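Local coordinates for possible transcriptional regulator, ArsR family protein (Rhodococcus sp. RHA1, PDB 3F6V), which probably binds DNA as a dimeric winged helix-turn-helix transcriptional regulator of the ArsR family, at residues P58-L63 with R93-A98; N76-F81 with S86-H91; V101-D106 with R110-D115. All blocks are in the same frame, centred on the assembly; numbering follows the deposited sequence.

How the interactions relate
All three contacts belong to one winged helix-turn-helix domain of the ArsR type. Interaction 2, within the helix-turn-helix itself, is nested inside the chain loop closed by interaction 1, and both use helix 85-97, their centres about 10 Å apart; they touch directly, helix 58-66 meeting residues of both segments of interaction 2. Interaction 3 follows in series as the hairpin, or wing, that comes after helix 85-97. Its centre lies about 12 Å from that of interaction 1, which it touches through Thr96 and Leu95, and about 13 Å from that of interaction 2, which it does not touch. Helix 85-97 thus ties helix 58-66, the turn and the wing together, setting probable recognition helix and wing in fixed relation for DNA.

Interaction 1: P58-L63 with R93-A98; sequences PTRRRL and RVLTEA
With chi1 at -65°, Arg60 sets CG beside its own backbone N, and a bend at chi3 (-83°) then turns a face of the guanidinium to Val94 CG1, while Leu95, its CG likewise beside the backbone N, sends both methyls to the aliphatic part of the same arginine. Arg60 sits on helix 58-66, Val94 and Leu95 on helix 85-97, of a winged helix-turn-helix domain, the second helix being the recognition helix expected for this family. The short axes run 11.2 Å apart at closest approach, at -75°, so the helices are spanned by side chains alone and no hydrogen bond joins the two segments.

Arginine suits this place because it is both aliphatic along its chain and polar at its end. Its methylenes form an apolar wall: Arg60 CD stands 3.8 Å from Leu95 CG, and CB and CG lie against Leu95 CD1. Farther out the guanidinium spreads flat, and Val94 CG1 sits 3.9 Å above the centre of its plane. Beta-branched valine offers a methyl to that face without needing a polar partner. The charged end is held elsewhere: Arg60 NE donates to the carbonyl of Val54, in helix 51-55, which does most to hold the flat group against the valine, and NH1 adds a weak hydrogen bond to His91.

On the dimer side, Arg61 points away from this contact and forms a salt bridge to Asp50 of the second subunit. Deeper in, buried Leu63 extends the apolar patch about one helical turn on from Arg60, with its CB 4.3 Å from Leu95 CD1.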
loop_
_atom_site.group_PDB
_atom_site.type_symbol
_atom_site.label_atom_id
_atom_site.label_comp_id
_atom_site.label_asym_id
_atom_site.label_seq_id
_atom_site.Cartn_x
_atom_site.Cartn_y
_atom_site.Cartn_z
ATOM N N PRO A 58 -1.322 -7.320 -3.342
ATOM C CA PRO A 58 -2.643 -7.899 -3.065
ATOM C C PRO A 58 -2.655 -9.318 -2.430
ATOM O O PRO A 58 -3.515 -9.585 -1.580
ATOM C CB PRO A 58 -3.295 -7.967 -4.447
ATOM C CG PRO A 58 -2.634 -6.877 -5.222
ATOM C CD PRO A 58 -1.252 -6.716 -4.695
ATOM N N THR A 59 -1.703 -10.159 -2.792
ATOM C CA THR A 59 -1.598 -11.481 -2.127
ATOM C C THR A 59 -1.181 -11.287 -0.670
ATOM O O THR A 59 -1.748 -11.948 0.229
ATOM C CB THR A 59 -0.619 -12.371 -2.860
ATOM O OG1 THR A 59 -1.140 -12.607 -4.166
ATOM C CG2 THR A 59 -0.469 -13.713 -2.120
ATOM N N ARG A 60 -0.192 -10.411 -0.417
ATOM C CA ARG A 60 0.163 -10.130 0.953
ATOM C C ARG A 60 -1.006 -9.552 1.770
ATOM O O ARG A 60 -1.140 -9.881 2.946
ATOM C CB ARG A 60 1.417 -9.256 1.012
ATOM C CG ARG A 60 2.585 -9.999 0.457
ATOM C CD ARG A 60 3.927 -9.342 0.731
ATOM N NE ARG A 60 4.334 -8.279 -0.179
ATOM C CZ ARG A 60 5.161 -8.432 -1.214
ATOM N NH1 ARG A 60 5.589 -9.628 -1.592
ATOM N NH2 ARG A 60 5.503 -7.372 -1.917
ATOM N N ARG A 61 -1.842 -8.677 1.189
ATOM C CA ARG A 61 -3.016 -8.176 1.930
ATOM C C ARG A 61 -3.888 -9.315 2.376
ATOM O O ARG A 61 -4.356 -9.329 3.537
ATOM C CB ARG A 61 -3.885 -7.218 1.110
ATOM C CG ARG A 61 -3.133 -5.942 0.772
ATOM C CD ARG A 61 -4.049 -4.821 0.343
ATOM N NE ARG A 61 -5.013 -5.090 -0.682
ATOM C CZ ARG A 61 -4.967 -4.614 -1.944
ATOM N NH1 ARG A 61 -3.898 -3.989 -2.425
ATOM N NH2 ARG A 61 -5.994 -4.781 -2.732
ATOM N N ARG A 62 -4.125 -10.244 1.449
ATOM C CA ARG A 62 -5.024 -11.363 1.781
ATOM C C ARG A 62 -4.367 -12.276 2.822
ATOM O O ARG A 62 -5.047 -12.757 3.720
ATOM C CB ARG A 62 -5.373 -12.162 0.525
ATOM C CG ARG A 62 -6.361 -13.284 0.763
ATOM C CD ARG A 62 -7.707 -12.777 1.242
ATOM N NE ARG A 62 -8.631 -13.870 1.543
ATOM C CZ ARG A 62 -9.455 -13.876 2.588
ATOM N NH1 ARG A 62 -9.480 -12.843 3.450
ATOM N NH2 ARG A 62 -10.256 -14.915 2.774
ATOM N N LEU A 63 -3.051 -12.480 2.727
ATOM C CA LEU A 63 -2.381 -13.331 3.725
ATOM C C LEU A 63 -2.512 -12.692 5.115
ATOM O O LEU A 63 -2.773 -13.381 6.108
ATOM C CB LEU A 63 -0.910 -13.512 3.401
ATOM C CG LEU A 63 -0.597 -14.482 2.267
ATOM C CD1 LEU A 63 0.822 -14.330 1.758
ATOM C CD2 LEU A 63 -0.825 -15.934 2.743
ATOM N N ARG A 93 7.953 -14.667 3.692
ATOM C CA ARG A 93 9.318 -14.230 4.020
ATOM C C ARG A 93 9.460 -12.702 3.908
ATOM O O ARG A 93 10.112 -12.056 4.736
ATOM C CB ARG A 93 10.333 -14.900 3.087
ATOM C CG ARG A 93 11.784 -14.591 3.411
ATOM C CD ARG A 93 12.752 -15.247 2.420
ATOM N NE ARG A 93 14.086 -14.631 2.458
ATOM C CZ ARG A 93 15.072 -15.046 3.249
ATOM N NH1 ARG A 93 14.877 -16.078 4.064
ATOM N NH2 ARG A 93 16.249 -14.433 3.228
ATOM N N VAL A 94 8.845 -12.144 2.858
ATOM C CA VAL A 94 8.873 -10.676 2.675
ATOM C C VAL A 94 8.127 -10.008 3.839
ATOM O O VAL A 94 8.612 -9.003 4.432
ATOM C CB VAL A 94 8.314 -10.282 1.307
ATOM C CG1 VAL A 94 8.295 -8.773 1.167
ATOM C CG2 VAL A 94 9.225 -10.802 0.180
ATOM N N LEU A 95 6.950 -10.534 4.193
ATOM C CA LEU A 95 6.180 -9.954 5.288
ATOM C C LEU A 95 6.985 -10.092 6.608
ATOM O O LEU A 95 6.909 -9.238 7.498
ATOM C CB LEU A 95 4.869 -10.704 5.433
ATOM C CG LEU A 95 3.861 -10.300 4.357
ATOM C CD1 LEU A 95 2.696 -11.316 4.368
ATOM C CD2 LEU A 95 3.291 -8.930 4.647
ATOM N N THR A 96 7.760 -11.181 6.750
ATOM C CA THR A 96 8.549 -11.401 7.957
ATOM C C THR A 96 9.661 -10.359 8.049
ATOM O O THR A 96 9.870 -9.730 9.107
ATOM C CB THR A 96 9.210 -12.795 7.967
ATOM O OG1 THR A 96 8.188 -13.801 8.028
ATOM C CG2 THR A 96 10.101 -12.940 9.205
ATOM N N GLU A 97 10.319 -10.117 6.924
ATOM C CA GLU A 97 11.398 -9.134 6.869
ATOM C C GLU A 97 10.872 -7.735 7.206
ATOM O O GLU A 97 11.559 -6.943 7.863
ATOM C CB GLU A 97 12.063 -9.162 5.495
ATOM C CG GLU A 97 13.401 -8.398 5.385
ATOM C CD GLU A 97 14.525 -8.967 6.285
ATOM O OE1 GLU A 97 14.298 -9.951 7.019
ATOM O OE2 GLU A 97 15.641 -8.416 6.270
ATOM N N ALA A 98 9.650 -7.455 6.773
ATOM C CA ALA A 98 8.995 -6.180 7.091
ATOM C C ALA A 98 8.462 -6.075 8.508
ATOM O O ALA A 98 7.911 -5.052 8.878
ATOM C CB ALA A 98 7.915 -5.881 6.073
#

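Interaction 2: N76-F81 with S86-H91; sequences NLAAHF and SAISQH
The Phe81 ring receives Ile88 over one face: the CD1 methyl of the isoleucine stands 3.7 Å above the ring plane, displaced from the centre toward the rim, in a CH-pi contact 4.1 Å from the centroid. The neighbouring His80 ring has the carbonyl oxygen of Leu77 at its edge, in plane. The segments belong to the two helices and the turn of the helix-turn-helix: 76-81 carries the last part of helix 74-78 and the turn that follows, and 86-91 lies on helix 85-97, the probable DNA-recognition helix.

Ile88 is the side chain that all the apolar contacts of this joint share. Its CG1 lies beside the backbone N (chi1 -63°) and CG2 beside the carbonyl carbon, and both branches flank the methyl of Ala78. From there CG1 carries CD1 on to Phe81, the two side chains crossing at about a right angle, whereas CG2 faces the more distant Leu77 CB at 4.5 Å. Beta-branching lets one residue fill both directions at once.

Ala78 faces the root of that fork. A residue this small allows the backbones to come close, the CA atoms of Ala78 and Ile88 being 5.8 Å apart. A type I beta turn begins at Ala78 and ends at Phe81, closed by the hydrogen bond from Phe81 N to Ala78 O, and it swings the phenylalanine back toward the helix it has to meet.

The patch continues beyond the two segments. Leu63 and Arg62 of helix 58-66 touch the Phe81 ring, Thr59 touches Ile88, and Leu92 packs on Leu77, so the joint is built into the domain core. At its centre, Ala78 CB rests 3.9 Å from Ile88 CB.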
loop_
_atom_site.group_PDB
_atom_site.type_symbol
_atom_site.label_atom_id
_atom_site.label_comp_id
_atom_site.label_asym_id
_atom_site.label_seq_id
_atom_site.Cartn_x
_atom_site.Cartn_y
_atom_site.Cartn_z
ATOM N N ASN A 76 -1.486 -24.436 4.803
ATOM C CA ASN A 76 -2.874 -24.078 4.989
ATOM C C ASN A 76 -3.216 -22.691 4.373
ATOM O O ASN A 76 -4.281 -22.510 3.789
ATOM C CB ASN A 76 -3.301 -24.283 6.465
ATOM C CG ASN A 76 -3.413 -25.803 6.871
ATOM O OD1 ASN A 76 -3.732 -26.679 6.042
ATOM N ND2 ASN A 76 -3.176 -26.095 8.141
ATOM N N LEU A 77 -2.298 -21.737 4.506
ATOM C CA LEU A 77 -2.490 -20.413 3.916
ATOM C C LEU A 77 -2.460 -20.508 2.411
ATOM O O LEU A 77 -3.266 -19.897 1.688
ATOM C CB LEU A 77 -1.350 -19.481 4.400
ATOM C CG LEU A 77 -1.437 -19.024 5.869
ATOM C CD1 LEU A 77 -0.124 -18.450 6.361
ATOM C CD2 LEU A 77 -2.610 -18.060 6.128
ATOM N N ALA A 78 -1.502 -21.291 1.924
ATOM C CA ALA A 78 -1.302 -21.438 0.494
ATOM C C ALA A 78 -2.501 -22.011 -0.232
ATOM O O ALA A 78 -2.669 -21.751 -1.416
ATOM C CB ALA A 78 -0.047 -22.194 0.219
ATOM N N ALA A 79 -3.330 -22.780 0.483
ATOM C CA ALA A 79 -4.553 -23.415 -0.061
ATOM C C ALA A 79 -5.669 -22.444 -0.392
ATOM O O ALA A 79 -6.638 -22.774 -1.063
ATOM C CB ALA A 79 -5.059 -24.476 0.911
ATOM N N HIS A 80 -5.533 -21.209 0.062
ATOM C CA HIS A 80 -6.474 -20.146 -0.323
ATOM C C HIS A 80 -6.178 -19.418 -1.656
ATOM O O HIS A 80 -6.906 -18.489 -2.042
ATOM C CB HIS A 80 -6.508 -19.096 0.785
ATOM C CG HIS A 80 -7.241 -19.528 2.012
ATOM N ND1 HIS A 80 -6.612 -20.149 3.069
ATOM C CD2 HIS A 80 -8.542 -19.397 2.371
ATOM C CE1 HIS A 80 -7.491 -20.387 4.028
ATOM N NE2 HIS A 80 -8.671 -19.954 3.624
ATOM N N PHE A 81 -5.089 -19.790 -2.322
ATOM C CA PHE A 81 -4.661 -19.104 -3.540
ATOM C C PHE A 81 -4.321 -20.093 -4.655
ATOM O O PHE A 81 -3.849 -21.202 -4.360
ATOM C CB PHE A 81 -3.394 -18.291 -3.287
ATOM C CG PHE A 81 -3.502 -17.321 -2.165
ATOM C CD1 PHE A 81 -3.204 -17.730 -0.869
ATOM C CD2 PHE A 81 -3.822 -15.978 -2.405
ATOM C CE1 PHE A 81 -3.276 -16.839 0.195
ATOM C CE2 PHE A 81 -3.898 -15.079 -1.343
ATOM C CZ PHE A 81 -3.621 -15.507 -0.058
ATOM N N SER A 86 5.474 -22.449 -2.719
ATOM C CA SER A 86 6.743 -21.778 -2.782
ATOM C C SER A 86 6.496 -20.262 -2.907
ATOM O O SER A 86 7.162 -19.471 -2.234
ATOM C CB SER A 86 7.541 -22.316 -3.972
ATOM O OG SER A 86 8.691 -21.537 -4.207
ATOM N N ALA A 87 5.544 -19.896 -3.764
ATOM C CA ALA A 87 5.136 -18.497 -3.971
ATOM C C ALA A 87 4.620 -17.849 -2.700
ATOM O O ALA A 87 5.012 -16.706 -2.361
ATOM C CB ALA A 87 4.080 -18.375 -5.091
ATOM N N ILE A 88 3.755 -18.563 -1.991
ATOM C CA ILE A 88 3.189 -18.074 -0.762
ATOM C C ILE A 88 4.247 -17.997 0.322
ATOM O O ILE A 88 4.288 -17.030 1.103
ATOM C CB ILE A 88 1.986 -18.914 -0.364
ATOM C CG1 ILE A 88 0.899 -18.779 -1.439
ATOM C CG2 ILE A 88 1.485 -18.512 1.043
ATOM C CD1 ILE A 88 0.373 -17.329 -1.653
ATOM N N SER A 89 5.072 -19.031 0.432
ATOM C CA SER A 89 6.242 -19.000 1.300
ATOM C C SER A 89 7.099 -17.718 1.111
ATOM O O SER A 89 7.472 -17.077 2.104
ATOM C CB SER A 89 7.107 -20.270 1.084
ATOM O OG SER A 89 8.130 -20.304 2.046
ATOM N N GLN A 90 7.394 -17.359 -0.135
ATOM C CA GLN A 90 8.215 -16.177 -0.417
ATOM C C GLN A 90 7.519 -14.882 0.017
ATOM O O GLN A 90 8.179 -13.989 0.561
ATOM C CB GLN A 90 8.598 -16.098 -1.892
ATOM C CG GLN A 90 9.430 -14.883 -2.236
ATOM C CD GLN A 90 9.868 -14.870 -3.703
ATOM O OE1 GLN A 90 9.043 -14.996 -4.620
ATOM N NE2 GLN A 90 11.174 -14.702 -3.929
ATOM N N HIS A 91 6.210 -14.779 -0.229
ATOM C CA HIS A 91 5.421 -13.606 0.269
ATOM C C HIS A 91 5.517 -13.558 1.794
ATOM O O HIS A 91 5.692 -12.469 2.373
ATOM C CB HIS A 91 3.970 -13.694 -0.109
ATOM C CG HIS A 91 3.707 -13.338 -1.520
ATOM N ND1 HIS A 91 3.938 -12.073 -2.017
ATOM C CD2 HIS A 91 3.189 -14.060 -2.540
ATOM C CE1 HIS A 91 3.582 -12.036 -3.291
ATOM N NE2 HIS A 91 3.124 -13.228 -3.635
#

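Interaction 3: V101-D106 with R110-D115; sequences VTPRKD and RYYRLD
Thr102 and Arg113 exchange backbone hydrogen bonds across the antiparallel wing of the winged helix-turn-helix, and Arg104 and Tyr111 repeat the pattern two residues on. The straightest of the four runs from Tyr111 N to Arg104 O, at 2.8 Å and 173°. Three CA-H...O contacts supplement them, among them Pro103 CA to Tyr111 O at 3.2 Å. Proline, lacking an N-H, suits its non-hydrogen-bonded position opposite Tyr112.

A water in hydrogen-bonding contact with Thr102 O accepts from Arg113 NH1 at 2.9 Å, in plane at the guanidinium edge. One face of that guanidinium carries Thr102 CG2.

Arg104 stacks its guanidinium on Tyr111, the planes 17° apart and the centres 4.5 Å, an off-centre cation-pi contact. A bend at chi3 (72°) folds the group over the ring, and its NE forms a salt bridge to Glu71.

On the other face, in one of two conformers, Arg110 NE donates to Tyr112 OH of its own strand. Tyr112 also packs against Val101 CG2, turning an apolar flank toward helix 85-97. Asp115 OD1 caps the following helix at Gln117 N.

Four backbone bonds thus join the strands, while the backbones of Arg110 and Tyr112 bond to Val74 and Gln72. Ring, carboxylate and water steer Arg104 and Arg113; such a basic wing is consistent with DNA binding.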
loop_
_atom_site.group_PDB
_atom_site.type_symbol
_atom_site.label_atom_id
_atom_site.label_comp_id
_atom_site.label_asym_id
_atom_site.label_seq_id
_atom_site.Cartn_x
_atom_site.Cartn_y
_atom_site.Cartn_z
ATOM N N VAL A 101 4.831 -10.245 10.088
ATOM C CA VAL A 101 4.506 -11.622 10.529
ATOM C C VAL A 101 5.737 -12.207 11.187
ATOM O O VAL A 101 6.855 -11.693 11.018
ATOM C CB VAL A 101 4.005 -12.528 9.376
ATOM C CG1 VAL A 101 2.777 -11.915 8.696
ATOM C CG2 VAL A 101 5.057 -12.784 8.391
ATOM N N THR A 102 5.533 -13.323 11.896
ATOM C CA THR A 102 6.597 -13.950 12.686
ATOM C C THR A 102 6.488 -15.454 12.447
ATOM O O THR A 102 5.386 -15.986 12.533
ATOM C CB THR A 102 6.337 -13.628 14.205
ATOM O OG1 THR A 102 6.201 -12.188 14.358
ATOM C CG2 THR A 102 7.460 -14.131 15.052
ATOM N N PRO A 103 7.610 -16.109 12.154
ATOM C CA PRO A 103 7.600 -17.562 11.891
ATOM C C PRO A 103 7.911 -18.369 13.162
ATOM O O PRO A 103 8.580 -17.886 14.075
ATOM C CB PRO A 103 8.774 -17.726 10.904
ATOM C CG PRO A 103 9.751 -16.680 11.371
ATOM C CD PRO A 103 8.927 -15.500 11.821
ATOM N N ARG A 104 7.456 -19.603 13.156
ATOM C CA ARG A 104 7.772 -20.579 14.244
ATOM C C ARG A 104 7.819 -21.937 13.592
ATOM O O ARG A 104 6.967 -22.239 12.797
ATOM C CB ARG A 104 6.615 -20.554 15.292
ATOM C CG ARG A 104 6.736 -21.481 16.491
ATOM C CD ARG A 104 5.574 -21.239 17.448
ATOM N NE ARG A 104 4.275 -21.750 16.945
ATOM C CZ ARG A 104 3.831 -23.002 17.128
ATOM N NH1 ARG A 104 4.579 -23.881 17.782
ATOM N NH2 ARG A 104 2.641 -23.386 16.656
ATOM N N LYS A 105 8.768 -22.786 13.948
ATOM C CA LYS A 105 8.762 -24.154 13.428
ATOM C C LYS A 105 8.421 -25.121 14.565
ATOM O O LYS A 105 8.866 -24.930 15.699
ATOM C CB LYS A 105 10.107 -24.518 12.760
ATOM C CG LYS A 105 10.312 -23.910 11.371
ATOM C CD LYS A 105 11.588 -24.419 10.703
ATOM C CE LYS A 105 12.098 -23.458 9.613
ATOM N NZ LYS A 105 13.552 -23.717 9.316
ATOM N N ASP A 106 7.581 -26.109 14.265
ATOM C CA ASP A 106 7.259 -27.214 15.195
ATOM C C ASP A 106 7.172 -28.456 14.320
ATOM O O ASP A 106 6.217 -28.622 13.568
ATOM C CB ASP A 106 5.928 -26.974 15.942
ATOM C CG ASP A 106 5.578 -28.115 16.913
ATOM O OD1 ASP A 106 6.486 -28.888 17.280
ATOM O OD2 ASP A 106 4.387 -28.258 17.302
ATOM N N ARG A 110 5.718 -25.172 9.370
ATOM C CA ARG A 110 6.215 -23.854 9.668
ATOM C C ARG A 110 4.926 -23.088 9.833
ATOM O O ARG A 110 4.008 -23.213 9.013
ATOM C CB ARG A 110 7.006 -23.304 8.501
ATOM C CG ARG A 110 7.614 -21.958 8.755
ATOM C CD ARG A 110 8.762 -21.777 7.811
ATOM N NE ARG A 110 9.408 -20.472 7.877
ATOM C CZ ARG A 110 10.398 -20.162 8.707
ATOM N NH1 ARG A 110 10.846 -21.053 9.583
ATOM N NH2 ARG A 110 10.936 -18.955 8.662
ATOM N N TYR A 111 4.869 -22.316 10.905
ATOM C CA TYR A 111 3.708 -21.502 11.247
ATOM C C TYR A 111 4.031 -20.023 11.160
ATOM O O TYR A 111 5.146 -19.612 11.506
ATOM C CB TYR A 111 3.300 -21.780 12.682
ATOM C CG TYR A 111 2.726 -23.155 12.918
ATOM C CD1 TYR A 111 1.370 -23.426 12.751
ATOM C CD2 TYR A 111 3.560 -24.187 13.306
ATOM C CE1 TYR A 111 0.829 -24.700 13.031
ATOM C CE2 TYR A 111 3.063 -25.463 13.544
ATOM C CZ TYR A 111 1.725 -25.711 13.404
ATOM O OH TYR A 111 1.249 -27.006 13.648
ATOM N N TYR A 112 3.060 -19.236 10.715
ATOM C CA TYR A 112 3.193 -17.769 10.689
ATOM C C TYR A 112 2.064 -17.153 11.475
ATOM O O TYR A 112 0.957 -17.660 11.489
ATOM C CB TYR A 112 3.158 -17.267 9.249
ATOM C CG TYR A 112 4.501 -17.438 8.572
ATOM C CD1 TYR A 112 5.516 -16.486 8.742
ATOM C CD2 TYR A 112 4.773 -18.569 7.826
ATOM C CE1 TYR A 112 6.761 -16.659 8.179
ATOM C CE2 TYR A 112 6.044 -18.767 7.216
ATOM C CZ TYR A 112 7.038 -17.812 7.435
ATOM O OH TYR A 112 8.274 -17.955 6.853
ATOM N N ARG A 113 2.349 -16.030 12.123
ATOM C CA ARG A 113 1.357 -15.281 12.881
ATOM C C ARG A 113 1.621 -13.778 12.687
ATOM O O ARG A 113 2.752 -13.362 12.422
ATOM C CB ARG A 113 1.440 -15.652 14.370
ATOM C CG ARG A 113 2.726 -15.211 15.070
ATOM C CD ARG A 113 2.765 -15.898 16.452
ATOM N NE ARG A 113 3.866 -15.412 17.283
ATOM C CZ ARG A 113 5.124 -15.854 17.219
ATOM N NH1 ARG A 113 5.468 -16.847 16.378
ATOM N NH2 ARG A 113 6.040 -15.344 18.045
ATOM N N LEU A 114 0.570 -12.991 12.856
ATOM C CA LEU A 114 0.713 -11.536 12.756
ATOM C C LEU A 114 1.496 -10.978 13.905
ATOM O O LEU A 114 1.374 -11.451 15.053
ATOM C CB LEU A 114 -0.675 -10.857 12.699
ATOM C CG LEU A 114 -1.405 -11.100 11.374
ATOM C CD1 LEU A 114 -2.855 -10.758 11.454
ATOM C CD2 LEU A 114 -0.735 -10.376 10.240
ATOM N N ASP A 115 2.323 -9.945 13.617
ATOM C CA ASP A 115 3.060 -9.248 14.659
ATOM C C ASP A 115 2.416 -7.868 14.899
ATOM O O ASP A 115 2.530 -6.978 14.022
ATOM C CB ASP A 115 4.512 -9.074 14.221
ATOM C CG ASP A 115 5.381 -8.527 15.308
ATOM O OD1 ASP A 115 4.841 -7.976 16.312
ATOM O OD2 ASP A 115 6.631 -8.717 15.182
HETATM O O HOH W 1 4.101 -18.192 14.213
#